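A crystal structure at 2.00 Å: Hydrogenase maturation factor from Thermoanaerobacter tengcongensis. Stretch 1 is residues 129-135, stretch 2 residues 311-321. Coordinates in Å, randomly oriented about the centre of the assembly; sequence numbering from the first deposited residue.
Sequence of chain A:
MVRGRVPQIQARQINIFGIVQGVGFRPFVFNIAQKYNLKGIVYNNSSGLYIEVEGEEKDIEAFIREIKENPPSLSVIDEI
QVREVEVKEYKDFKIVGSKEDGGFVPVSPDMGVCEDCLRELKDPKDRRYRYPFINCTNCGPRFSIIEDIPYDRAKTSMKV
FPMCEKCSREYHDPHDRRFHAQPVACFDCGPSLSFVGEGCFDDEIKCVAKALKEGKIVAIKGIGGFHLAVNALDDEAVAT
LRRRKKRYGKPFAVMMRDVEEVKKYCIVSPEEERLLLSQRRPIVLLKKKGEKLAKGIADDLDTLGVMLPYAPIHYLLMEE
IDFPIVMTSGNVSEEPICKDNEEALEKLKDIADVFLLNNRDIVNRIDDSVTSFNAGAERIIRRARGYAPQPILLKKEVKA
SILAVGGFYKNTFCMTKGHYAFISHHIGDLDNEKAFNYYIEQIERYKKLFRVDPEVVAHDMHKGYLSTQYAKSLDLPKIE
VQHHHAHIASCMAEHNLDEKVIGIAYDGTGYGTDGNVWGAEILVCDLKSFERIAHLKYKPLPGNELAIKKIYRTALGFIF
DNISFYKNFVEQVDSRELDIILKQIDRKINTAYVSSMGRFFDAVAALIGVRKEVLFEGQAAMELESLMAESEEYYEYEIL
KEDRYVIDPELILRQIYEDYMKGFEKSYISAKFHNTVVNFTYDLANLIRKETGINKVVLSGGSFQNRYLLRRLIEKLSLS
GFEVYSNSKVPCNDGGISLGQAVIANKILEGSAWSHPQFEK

Stretch 1 129-135: YRYPFIN
Stretch 2 (311-321) APIHYLLMEEI

How do the backbones meet? Tyr131 to Ile134 forms a type I turn, closed by a weak Ile134 N to Tyr131 O hydrogen bond of 3.3 Å, and it lies against a helix beginning at Pro312. CA atoms of Pro132 and Pro312 are 5.2 Å apart, those of Arg130 and Leu316 7.0 Å, so the stretches run in opposite directions. Arg130 itself has positive phi (64/16).

What fills the contact? Pro312, whose ring lacks an amide proton and suits the first helical turn, puts CG 3.5 Å from Ile134 CG2 (chi1 t, chi2 t). Pro132 CB lies 3.9 Å from Ile313 CG2 (p, t) and 4.3 Å from Leu316 CD1 (m, t).

How is the Arg130 guanidinium satisfied? No direct hydrogen bond crosses the interface. With chi1 to chi3 m, t, p and chi4 80°, Arg130 makes a long salt bridge from NH1 to Glu319 OE2, 3.6 Å, at the guanidinium edge; Leu316 CD2 covers one face. NH2 is hydrogen-bonded elsewhere in the structure.

What does the water add? It accepts from Arg130 NH1 at 2.6 Å and donates to Leu316 O at 2.8 Å and Glu320 OE2 at 2.9 Å, bridging a carboxylate (Glu320 m, m) whose OE2 stays 4.4 Å from Arg130 NH1.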

# COMPACT_ATOMS: atom_id res chain seq x y z
N TYR A 129 5.30 15.63 29.17
CA TYR A 129 6.68 15.16 29.02
C TYR A 129 6.73 13.64 29.09
O TYR A 129 6.28 13.05 30.07
CB TYR A 129 7.56 15.76 30.13
CG TYR A 129 9.02 15.36 30.10
CD1 TYR A 129 9.81 15.54 28.96
CD2 TYR A 129 9.63 14.84 31.25
CE1 TYR A 129 11.17 15.19 28.95
CE2 TYR A 129 10.99 14.49 31.25
CZ TYR A 129 11.75 14.66 30.09
OH TYR A 129 13.08 14.33 30.09
N ARG A 130 7.23 13.03 28.02
CA ARG A 130 7.41 11.57 27.93
C ARG A 130 6.08 10.79 27.99
O ARG A 130 6.08 9.58 28.18
CB ARG A 130 8.41 11.06 28.99
CG ARG A 130 9.81 11.69 28.90
CD ARG A 130 10.77 11.15 29.99
NE ARG A 130 10.78 9.69 30.00
CZ ARG A 130 11.47 8.94 29.14
NH1 ARG A 130 12.24 9.50 28.21
NH2 ARG A 130 11.39 7.61 29.20
N TYR A 131 4.96 11.47 27.79
CA TYR A 131 3.67 10.79 27.71
C TYR A 131 3.57 9.96 26.41
O TYR A 131 3.60 10.51 25.31
CB TYR A 131 2.51 11.79 27.87
CG TYR A 131 1.14 11.22 27.65
CD1 TYR A 131 0.28 11.78 26.72
CD2 TYR A 131 0.68 10.12 28.39
CE1 TYR A 131 -1.00 11.27 26.51
CE2 TYR A 131 -0.60 9.59 28.17
CZ TYR A 131 -1.42 10.18 27.24
OH TYR A 131 -2.68 9.68 27.02
N PRO A 132 3.48 8.62 26.54
CA PRO A 132 3.64 7.69 25.40
C PRO A 132 2.48 7.72 24.41
O PRO A 132 2.57 7.07 23.37
CB PRO A 132 3.70 6.31 26.08
CG PRO A 132 3.99 6.61 27.53
CD PRO A 132 3.28 7.88 27.80
N PHE A 133 1.41 8.46 24.72
CA PHE A 133 0.25 8.51 23.82
C PHE A 133 -0.16 9.93 23.45
O PHE A 133 -1.30 10.20 23.03
CB PHE A 133 -0.93 7.71 24.41
CG PHE A 133 -0.59 6.26 24.66
CD1 PHE A 133 -0.63 5.34 23.61
CD2 PHE A 133 -0.16 5.84 25.90
CE1 PHE A 133 -0.27 4.00 23.83
CE2 PHE A 133 0.20 4.51 26.13
CZ PHE A 133 0.14 3.60 25.10
N ILE A 134 0.80 10.84 23.57
CA ILE A 134 0.57 12.23 23.17
C ILE A 134 0.08 12.32 21.71
O ILE A 134 0.63 11.67 20.83
CB ILE A 134 1.82 13.10 23.41
CG1 ILE A 134 1.49 14.60 23.25
CG2 ILE A 134 3.02 12.65 22.53
CD1 ILE A 134 2.59 15.53 23.82
N ASN A 135 -1.00 13.08 21.50
CA ASN A 135 -1.50 13.38 20.15
C ASN A 135 -2.31 14.68 20.22
O ASN A 135 -2.41 15.28 21.28
CB ASN A 135 -2.37 12.23 19.60
CG ASN A 135 -3.52 11.85 20.54
OD1 ASN A 135 -4.02 12.67 21.33
ND2 ASN A 135 -3.95 10.60 20.46
N ALA A 311 5.15 6.85 16.21
CA ALA A 311 4.36 6.97 17.43
C ALA A 311 5.27 7.50 18.53
O ALA A 311 6.49 7.36 18.44
CB ALA A 311 3.75 5.64 17.81
N PRO A 312 4.69 8.12 19.58
CA PRO A 312 5.56 8.63 20.65
C PRO A 312 6.48 7.59 21.28
O PRO A 312 7.61 7.93 21.66
CB PRO A 312 4.58 9.19 21.67
CG PRO A 312 3.39 9.59 20.83
CD PRO A 312 3.28 8.49 19.81
N ILE A 313 6.02 6.34 21.42
CA ILE A 313 6.87 5.29 21.99
C ILE A 313 8.19 5.09 21.22
O ILE A 313 9.20 4.69 21.82
CB ILE A 313 6.15 3.92 22.13
CG1 ILE A 313 5.53 3.47 20.80
CG2 ILE A 313 5.08 4.00 23.26
CD1 ILE A 313 5.28 1.95 20.71
N HIS A 314 8.18 5.34 19.91
CA HIS A 314 9.40 5.15 19.10
C HIS A 314 10.42 6.23 19.41
O HIS A 314 11.61 5.94 19.54
CB HIS A 314 9.11 5.19 17.59
CG HIS A 314 8.03 4.25 17.15
ND1 HIS A 314 8.00 2.92 17.50
CD2 HIS A 314 6.96 4.45 16.35
CE1 HIS A 314 6.94 2.35 16.96
NE2 HIS A 314 6.29 3.26 16.26
N TYR A 315 9.96 7.47 19.53
CA TYR A 315 10.85 8.57 19.90
C TYR A 315 11.44 8.36 21.28
O TYR A 315 12.62 8.66 21.51
CB TYR A 315 10.12 9.92 19.86
CG TYR A 315 9.74 10.37 18.47
CD1 TYR A 315 10.64 11.06 17.67
CD2 TYR A 315 8.46 10.11 17.97
CE1 TYR A 315 10.28 11.49 16.37
CE2 TYR A 315 8.09 10.53 16.69
CZ TYR A 315 9.00 11.23 15.91
OH TYR A 315 8.62 11.64 14.66
N LEU A 316 10.62 7.85 22.20
CA LEU A 316 11.10 7.53 23.55
C LEU A 316 12.15 6.41 23.51
O LEU A 316 13.21 6.50 24.15
CB LEU A 316 9.93 7.15 24.45
CG LEU A 316 8.94 8.27 24.80
CD1 LEU A 316 7.72 7.72 25.55
CD2 LEU A 316 9.60 9.39 25.58
N LEU A 317 11.86 5.35 22.77
CA LEU A 317 12.79 4.23 22.64
C LEU A 317 14.13 4.68 22.03
O LEU A 317 15.19 4.26 22.50
CB LEU A 317 12.17 3.10 21.80
CG LEU A 317 12.99 1.79 21.65
CD1 LEU A 317 13.41 1.21 23.04
CD2 LEU A 317 12.22 0.76 20.82
N MET A 318 14.05 5.53 21.01
CA MET A 318 15.23 6.06 20.31
C MET A 318 16.21 6.83 21.20
O MET A 318 17.42 6.80 20.95
CB MET A 318 14.82 6.90 19.09
CG MET A 318 14.28 6.08 17.90
SD MET A 318 15.52 4.89 17.33
CE MET A 318 14.68 4.10 15.96
N GLU A 319 15.71 7.52 22.22
CA GLU A 319 16.63 8.13 23.19
C GLU A 319 17.34 7.09 24.09
O GLU A 319 18.35 7.41 24.73
CB GLU A 319 15.98 9.28 24.01
CG GLU A 319 14.45 9.29 24.02
CD GLU A 319 13.83 10.59 24.53
OE1 GLU A 319 12.91 11.13 23.85
OE2 GLU A 319 14.23 11.07 25.61
N GLU A 320 16.83 5.86 24.12
CA GLU A 320 17.42 4.82 24.99
C GLU A 320 18.39 3.88 24.27
O GLU A 320 19.28 3.31 24.91
CB GLU A 320 16.35 3.99 25.72
CG GLU A 320 15.40 4.79 26.63
CD GLU A 320 16.13 5.62 27.69
OE1 GLU A 320 17.11 5.13 28.29
OE2 GLU A 320 15.69 6.77 27.93
N ILE A 321 18.23 3.72 22.95
CA ILE A 321 19.10 2.84 22.16
C ILE A 321 19.99 3.63 21.19
O ILE A 321 19.66 4.76 20.82
CB ILE A 321 18.26 1.77 21.40
CG1 ILE A 321 17.28 2.44 20.42
CG2 ILE A 321 17.49 0.88 22.37
CD1 ILE A 321 16.51 1.47 19.53
O HOH W 1 13.15 7.50 26.76